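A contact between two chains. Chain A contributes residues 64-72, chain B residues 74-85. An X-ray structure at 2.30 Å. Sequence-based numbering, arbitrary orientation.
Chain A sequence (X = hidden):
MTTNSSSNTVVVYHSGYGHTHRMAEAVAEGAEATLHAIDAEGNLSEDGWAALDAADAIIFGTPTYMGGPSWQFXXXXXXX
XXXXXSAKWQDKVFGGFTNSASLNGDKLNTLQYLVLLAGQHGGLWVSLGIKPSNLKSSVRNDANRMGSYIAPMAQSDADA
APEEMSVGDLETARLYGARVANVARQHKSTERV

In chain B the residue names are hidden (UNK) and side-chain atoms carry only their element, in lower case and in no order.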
ATOM      1  N   THR A  64      -2.953 -13.938  -6.259  1.00 49.75           N
ATOM      2  CA  THR A  64      -2.760 -13.259  -5.003  1.00 49.16           C
ATOM      3  C   THR A  64      -2.841 -14.368  -4.023  1.00 49.41           C
ATOM      4  O   THR A  64      -3.799 -15.122  -4.016  1.00 49.08           O
ATOM      5  CB  THR A  64      -3.850 -12.249  -4.711  1.00 49.91           C
ATOM      6  OG1 THR A  64      -3.711 -11.150  -5.612  1.00 50.18           O
ATOM      7  CG2 THR A  64      -3.797 -11.715  -3.203  1.00 49.09           C
ATOM      8  N   TYR A  65      -1.812 -14.512  -3.236  1.00 49.44           N
ATOM      9  CA  TYR A  65      -1.712 -15.594  -2.321  1.00 49.09           C
ATOM     10  C   TYR A  65      -1.093 -15.067  -1.068  1.00 46.97           C
ATOM     11  O   TYR A  65      -0.111 -14.394  -1.103  1.00 45.24           O
ATOM     12  CB  TYR A  65      -0.850 -16.666  -2.936  1.00 51.86           C
ATOM     13  CG  TYR A  65      -0.966 -17.989  -2.282  1.00 53.23           C
ATOM     14  CD1 TYR A  65      -2.018 -18.821  -2.553  1.00 56.78           C
ATOM     15  CD2 TYR A  65      -0.026 -18.417  -1.391  1.00 55.69           C
ATOM     16  CE1 TYR A  65      -2.121 -20.040  -1.951  1.00 57.38           C
ATOM     17  CE2 TYR A  65      -0.118 -19.616  -0.793  1.00 55.71           C
ATOM     18  CZ  TYR A  65      -1.164 -20.429  -1.067  1.00 56.65           C
ATOM     19  OH  TYR A  65      -1.250 -21.636  -0.456  1.00 56.51           O
HETATM   20  N   MSE A  66      -1.704 -15.386   0.046  1.00 20.00           N
HETATM   21  CA  MSE A  66      -1.335 -14.846   1.320  1.00 20.00           C
HETATM   22  C   MSE A  66      -1.068 -13.347   1.236  1.00 20.00           C
HETATM   23  O   MSE A  66      -0.142 -12.834   1.784  1.00 48.56           O
HETATM   24  CB  MSE A  66      -0.173 -15.630   1.906  1.00 20.00           C
HETATM   25  CG  MSE A  66      -0.492 -17.096   2.206  1.00 20.00           C
HETATM   26 SE   MSE A  66      -1.906 -17.399   3.424  1.00 20.00          SE
HETATM   27  CE  MSE A  66      -1.201 -16.529   4.894  1.00 20.00           C
ATOM     28  N   GLY A  67      -1.908 -12.639   0.519  1.00 47.99           N
ATOM     29  CA  GLY A  67      -1.866 -11.205   0.549  1.00 48.55           C
ATOM     30  C   GLY A  67      -0.964 -10.480  -0.408  1.00 48.79           C
ATOM     31  O   GLY A  67      -0.840  -9.306  -0.310  1.00 48.14           O
ATOM     32  N   GLY A  68      -0.367 -11.185  -1.339  1.00 48.65           N
ATOM     33  CA  GLY A  68       0.594 -10.605  -2.259  1.00 48.81           C
ATOM     34  C   GLY A  68       0.804 -11.485  -3.473  1.00 49.66           C
ATOM     35  O   GLY A  68       0.160 -12.489  -3.590  1.00 50.79           O
ATOM     36  N   PRO A  69       1.677 -11.076  -4.411  1.00 50.49           N
ATOM     37  CA  PRO A  69       1.953 -11.924  -5.553  1.00 50.40           C
ATOM     38  C   PRO A  69       2.582 -13.251  -5.123  1.00 50.46           C
ATOM     39  O   PRO A  69       3.317 -13.286  -4.129  1.00 51.30           O
ATOM     40  CB  PRO A  69       2.949 -11.114  -6.367  1.00 49.61           C
ATOM     41  CG  PRO A  69       3.614 -10.233  -5.447  1.00 51.86           C
ATOM     42  CD  PRO A  69       2.550  -9.873  -4.400  1.00 51.18           C
ATOM     43  N   SER A  70       2.296 -14.323  -5.848  1.00 50.53           N
ATOM     44  CA  SER A  70       2.929 -15.600  -5.551  1.00 50.15           C
ATOM     45  C   SER A  70       4.435 -15.454  -5.461  1.00 50.43           C
ATOM     46  O   SER A  70       5.042 -14.597  -6.140  1.00 50.23           O
ATOM     47  CB  SER A  70       2.596 -16.593  -6.634  1.00 50.49           C
ATOM     48  OG  SER A  70       2.983 -16.118  -7.906  1.00 51.77           O
ATOM     49  N   TRP A  71       5.053 -16.295  -4.632  1.00 50.44           N
ATOM     50  CA  TRP A  71       6.487 -16.302  -4.556  1.00 50.46           C
ATOM     51  C   TRP A  71       7.147 -16.520  -5.915  1.00 51.26           C
ATOM     52  O   TRP A  71       8.195 -15.961  -6.177  1.00 52.53           O
ATOM     53  CB  TRP A  71       6.998 -17.303  -3.539  1.00 50.28           C
ATOM     54  CG  TRP A  71       6.934 -18.766  -3.905  1.00 49.39           C
ATOM     55  CD1 TRP A  71       5.989 -19.666  -3.505  1.00 47.88           C
ATOM     56  CD2 TRP A  71       7.887 -19.498  -4.681  1.00 49.12           C
ATOM     57  NE1 TRP A  71       6.287 -20.901  -3.992  1.00 48.36           N
ATOM     58  CE2 TRP A  71       7.443 -20.833  -4.725  1.00 49.09           C
ATOM     59  CE3 TRP A  71       9.076 -19.152  -5.357  1.00 49.06           C
ATOM     60  CZ2 TRP A  71       8.149 -21.841  -5.415  1.00 48.93           C
ATOM     61  CZ3 TRP A  71       9.755 -20.140  -6.053  1.00 48.86           C
ATOM     62  CH2 TRP A  71       9.302 -21.473  -6.060  1.00 48.04           C
ATOM     63  N   GLN A  72       6.521 -17.315  -6.770  1.00 51.40           N
ATOM     64  CA  GLN A  72       7.037 -17.576  -8.090  1.00 51.32           C
ATOM     65  C   GLN A  72       7.060 -16.300  -8.915  1.00 51.28           C
ATOM     66  O   GLN A  72       8.032 -16.026  -9.573  1.00 49.95           O
ATOM     67  CB  GLN A  72       6.198 -18.650  -8.802  1.00 51.58           C
ATOM     68  CG  GLN A  72       6.378 -20.077  -8.272  1.00 50.25           C
ATOM     69  CD  GLN A  72       5.289 -20.477  -7.269  1.00 48.59           C
ATOM     70  OE1 GLN A  72       4.660 -19.634  -6.624  1.00 49.56           O
ATOM     71  NE2 GLN A  72       5.099 -21.763  -7.116  1.00 45.29           N
TER
ATOM     72  N   UNK B  74       8.619 -14.544   0.649  1.00 52.15           N
ATOM     73  CA  UNK B  74       7.225 -14.737   0.202  1.00 51.74           C
ATOM     74  C   UNK B  74       6.925 -16.236   0.046  1.00 52.07           C
ATOM     75  O   UNK B  74       5.886 -16.711   0.456  1.00 53.69           O
ATOM     76  c   UNK B  74       5.563 -13.933  -1.586  1.00 51.67           C
ATOM     77  c   UNK B  74       3.190 -13.166  -1.087  1.00 49.23           C
ATOM     78  c   UNK B  74       4.574 -13.406  -0.532  1.00 51.95           C
ATOM     79  c   UNK B  74       6.976 -13.936  -1.083  1.00 51.00           C
ATOM     80  n   UNK B  74       2.628 -14.373  -1.796  1.00 50.65           N
ATOM     81  N   UNK B  75       7.873 -17.011  -0.469  1.00 52.39           N
ATOM     82  CA  UNK B  75       7.742 -18.487  -0.487  1.00 51.56           C
ATOM     83  C   UNK B  75       7.494 -19.081   0.903  1.00 51.27           C
ATOM     84  O   UNK B  75       6.748 -20.047   1.070  1.00 51.49           O
ATOM     85  c   UNK B  75       8.996 -19.136  -1.072  1.00 50.87           C
ATOM     86  c   UNK B  75       9.902 -21.213  -2.174  1.00 51.42           C
ATOM     87  c   UNK B  75       9.657 -22.671  -2.533  1.00 51.64           C
ATOM     88  c   UNK B  75       8.884 -20.669  -1.200  1.00 51.00           C
ATOM     89  n   UNK B  75      10.439 -23.591  -1.690  1.00 52.43           N
ATOM     90  N   UNK B  76       8.162 -18.540   1.896  1.00 50.38           N
ATOM     91  CA  UNK B  76       7.890 -18.934   3.265  1.00 50.73           C
ATOM     92  C   UNK B  76       6.504 -18.473   3.716  1.00 51.67           C
ATOM     93  O   UNK B  76       5.790 -19.241   4.406  1.00 53.25           O
ATOM     94  c   UNK B  76       8.439 -18.151   5.585  1.00 50.35           C
ATOM     95  c   UNK B  76       8.952 -18.392   4.223  1.00 50.48           C
ATOM     96  c   UNK B  76       7.854 -18.985   7.800  1.00 47.69           C
ATOM     97  c   UNK B  76       8.365 -19.197   6.512  1.00 47.86           C
ATOM     98  c   UNK B  76       8.013 -16.875   5.963  1.00 48.09           C
ATOM     99  c   UNK B  76       7.512 -16.641   7.253  1.00 46.89           C
ATOM    100  c   UNK B  76       7.405 -17.699   8.166  1.00 48.31           C
ATOM    101  N   UNK B  77       6.125 -17.235   3.353  1.00 50.83           N
ATOM    102  CA  UNK B  77       4.827 -16.695   3.721  1.00 50.97           C
ATOM    103  C   UNK B  77       3.714 -17.561   3.097  1.00 51.64           C
ATOM    104  O   UNK B  77       2.698 -17.920   3.771  1.00 51.28           O
ATOM    105  c   UNK B  77       4.699 -15.219   3.245  1.00 50.12           C
ATOM    106  N   UNK B  78       3.910 -17.889   1.805  1.00 50.90           N
ATOM    107  CA  UNK B  78       2.957 -18.711   1.087  1.00 50.90           C
ATOM    108  C   UNK B  78       2.831 -20.071   1.795  1.00 50.54           C
ATOM    109  O   UNK B  78       1.727 -20.589   1.946  1.00 50.59           O
ATOM    110  o   UNK B  78       2.592 -16.554  -0.588  1.00 54.00           O
ATOM    111  c   UNK B  78       3.125 -17.534  -1.172  1.00 50.83           C
ATOM    112  o   UNK B  78       3.473 -17.466  -2.385  1.00 50.75           O
ATOM    113  c   UNK B  78       3.324 -18.835  -0.404  1.00 50.11           C
ATOM    114  N   UNK B  79       3.951 -20.624   2.262  1.00 51.43           N
ATOM    115  CA  UNK B  79       3.961 -21.927   2.942  1.00 51.11           C
ATOM    116  C   UNK B  79       3.328 -21.840   4.337  1.00 51.13           C
ATOM    117  O   UNK B  79       2.906 -22.832   4.878  1.00 51.76           O
ATOM    118  c   UNK B  79       5.388 -22.486   3.042  1.00 50.46           C
ATOM    119  N   UNK B  80       3.223 -20.656   4.915  1.00 52.26           N
ATOM    120  CA  UNK B  80       2.483 -20.500   6.164  1.00 52.55           C
ATOM    121  C   UNK B  80       0.971 -20.581   5.927  1.00 52.82           C
ATOM    122  O   UNK B  80       0.198 -20.430   6.863  1.00 52.78           O
ATOM    123  c   UNK B  80       2.877 -19.211   6.904  1.00 52.54           C
ATOM    124  o   UNK B  80       2.266 -18.044   6.339  1.00 54.34           O
ATOM    125  N   UNK B  81       0.539 -20.825   4.689  1.00 53.48           N
ATOM    126  CA  UNK B  81      -0.861 -21.151   4.443  1.00 54.63           C
ATOM    127  C   UNK B  81      -1.278 -22.339   5.286  1.00 55.72           C
ATOM    128  O   UNK B  81      -2.410 -22.420   5.700  1.00 57.21           O
ATOM    129  o   UNK B  81      -0.372 -22.554   2.491  1.00 53.24           O
ATOM    130  c   UNK B  81      -1.130 -21.455   2.967  1.00 54.70           C
ATOM    131  N   UNK B  82      -0.351 -23.264   5.540  1.00 57.08           N
ATOM    132  CA  UNK B  82      -0.626 -24.463   6.350  1.00 56.74           C
ATOM    133  C   UNK B  82      -0.992 -24.074   7.795  1.00 57.01           C
ATOM    134  O   UNK B  82      -2.102 -24.341   8.223  1.00 57.24           O
ATOM    135  c   UNK B  82       0.549 -25.440   6.266  1.00 56.48           C
ATOM    136  c   UNK B  82       0.578 -26.473   7.370  1.00 57.53           C
ATOM    137  c   UNK B  82       1.933 -28.371   8.257  1.00 57.69           C
ATOM    138  c   UNK B  82       1.346 -27.735   7.003  1.00 57.17           C
ATOM    139  n   UNK B  82       1.938 -29.847   8.187  1.00 57.55           N
ATOM    140  N   UNK B  83      -0.095 -23.407   8.545  1.00 57.27           N
ATOM    141  CA  UNK B  83      -0.557 -22.934   9.863  1.00 58.07           C
ATOM    142  C   UNK B  83      -1.771 -21.997   9.831  1.00 58.40           C
ATOM    143  O   UNK B  83      -2.527 -21.926  10.780  1.00 58.91           O
ATOM    144  c   UNK B  83       0.678 -22.236  10.466  1.00 57.59           C
ATOM    145  c   UNK B  83       1.649 -22.053   9.353  1.00 57.00           C
ATOM    146  c   UNK B  83       1.327 -23.106   8.319  1.00 57.39           C
ATOM    147  N   UNK B  84      -1.958 -21.296   8.733  1.00 60.14           N
ATOM    148  CA  UNK B  84      -3.092 -20.377   8.559  1.00 60.36           C
ATOM    149  C   UNK B  84      -4.449 -21.089   8.469  1.00 59.85           C
ATOM    150  O   UNK B  84      -5.432 -20.622   9.019  1.00 58.09           O
ATOM    151  c   UNK B  84      -6.748 -18.504   3.831  1.00 65.18           C
ATOM    152  c   UNK B  84      -4.336 -17.504   7.531  1.00 64.10           C
ATOM    153  c   UNK B  84      -3.951 -18.638   6.912  1.00 62.89           C
ATOM    154  c   UNK B  84      -6.663 -17.548   4.802  1.00 65.85           C
ATOM    155  c   UNK B  84      -2.845 -19.544   7.306  1.00 61.96           C
ATOM    156  c   UNK B  84      -4.803 -18.791   5.779  1.00 65.44           C
ATOM    157  n   UNK B  84      -5.383 -16.933   6.858  1.00 65.02           N
ATOM    158  c   UNK B  84      -5.870 -19.597   3.803  1.00 65.21           C
ATOM    159  c   UNK B  84      -4.908 -19.753   4.761  1.00 66.13           C
ATOM    160  c   UNK B  84      -5.694 -17.714   5.781  1.00 65.09           C
ATOM    161  N   UNK B  85      -4.499 -22.222   7.776  1.00 60.97           N
ATOM    162  CA  UNK B  85      -5.765 -22.933   7.620  1.00 60.75           C
ATOM    163  C   UNK B  85      -6.225 -23.511   8.970  1.00 60.37           C
ATOM    164  O   UNK B  85      -7.412 -23.513   9.274  1.00 59.42           O
ATOM    165  c   UNK B  85      -8.290 -26.817   6.850  1.00 64.92           C
ATOM    166  c   UNK B  85      -9.384 -26.255   6.181  1.00 65.17           C
ATOM    167  c   UNK B  85      -5.697 -23.999   6.525  1.00 61.91           C
ATOM    168  c   UNK B  85      -8.102 -24.255   5.738  1.00 65.71           C
ATOM    169  c   UNK B  85      -6.981 -24.802   6.391  1.00 63.33           C
ATOM    170  c   UNK B  85      -7.095 -26.089   6.959  1.00 65.10           C
ATOM    171  c   UNK B  85      -9.292 -24.977   5.626  1.00 63.17           C
TER
HETATM  172  O   HOH W   1       1.465 -22.841   0.522  1.00 72.44           O

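Position 74 of chain B carries four carbons in a row ending in a nitrogen, and the chain runs toward the turn of chain A. The terminal nitrogen lies 2.8 Å from O of Tyr65(A) and 2.7 Å from O of Pro69(A), donating a hydrogen bond to each. A linear chain with a terminal amine is lysine, Lys74(B).

Position 75 has the same make-up, four carbons and a nitrogen, but its CA-to-CB bond points sideways. Its carbons lie flat over one face of the Trp71(A) indole, and this residue is Lys75(B). CD sits 3.5 Å from the centroid of the six-membered ring of Trp71(A), a CH-pi contact, whereas NZ is 5.2 Å from that centroid, so any cation-pi attraction is weak at most.

At position 76 one carbon leads to a ring of six carbons without a hydroxyl, which identifies Phe76(B); it points away from chain A. A single carbon at position 77 marks Ala77(B), whose backbone O lies 3.6 Å from CG of Met66(A), a selenomethionine.

Position 78 bears two carbons, the second carrying two oxygens, a short carboxylate and therefore Asp78(B). OD2 accepts a hydrogen bond from N of Trp71(A) at 3.0 Å, and OD1 lies 2.5 Å from NZ of Lys74(B) in a very short salt bridge. Its CG meets the edge of the Tyr65(A) ring, 3.3 Å from CD2.

Position 79, again one carbon, is Ala79(B) and faces away. Position 80 has one carbon and one oxygen, hence Ser80(B); OG hydrogen-bonds to O of Ala77(B) at 2.6 Å and lies 4.1 Å from CE of Met66(A). Position 81 repeats this pattern but points toward chain A. It is Ser81(B), with OG 3.2 Å from OH of Tyr65(A).

Position 82 carries four carbons and a nitrogen directed away from the contact, Lys82(B). At 83 three carbons close a ring onto the backbone N, giving Pro83(B), out of reach of chain A. Position 84 has one carbon followed by fused five- and six-membered rings containing one nitrogen. It is Trp84(B), and SE of Met66(A) lies over one face, 4.3 Å from the centroid of the six-membered ring. Position 85, one carbon and a six-carbon ring, is Phe85(B), beyond the contact.

The contact has a polar centre with a larger side chain packed at each end. Lys74(B) ties together two carbonyls of the chain A segment, while Asp78(B) both balances its charge and receives the amide of Trp71(A) at the start of a helix. The type I' turn from Tyr65(A) to Gly68(A) projects Met66(A) toward Trp84(B), and Trp71(A) packs beneath Lys75(B). A water joins the chains as well, donating to O of Asp78(B) at 2.7 Å and hydrogen-bonded to OH of Tyr65(A) at 3.1 Å.

Chain B 74-85: KKFADASSKPWF
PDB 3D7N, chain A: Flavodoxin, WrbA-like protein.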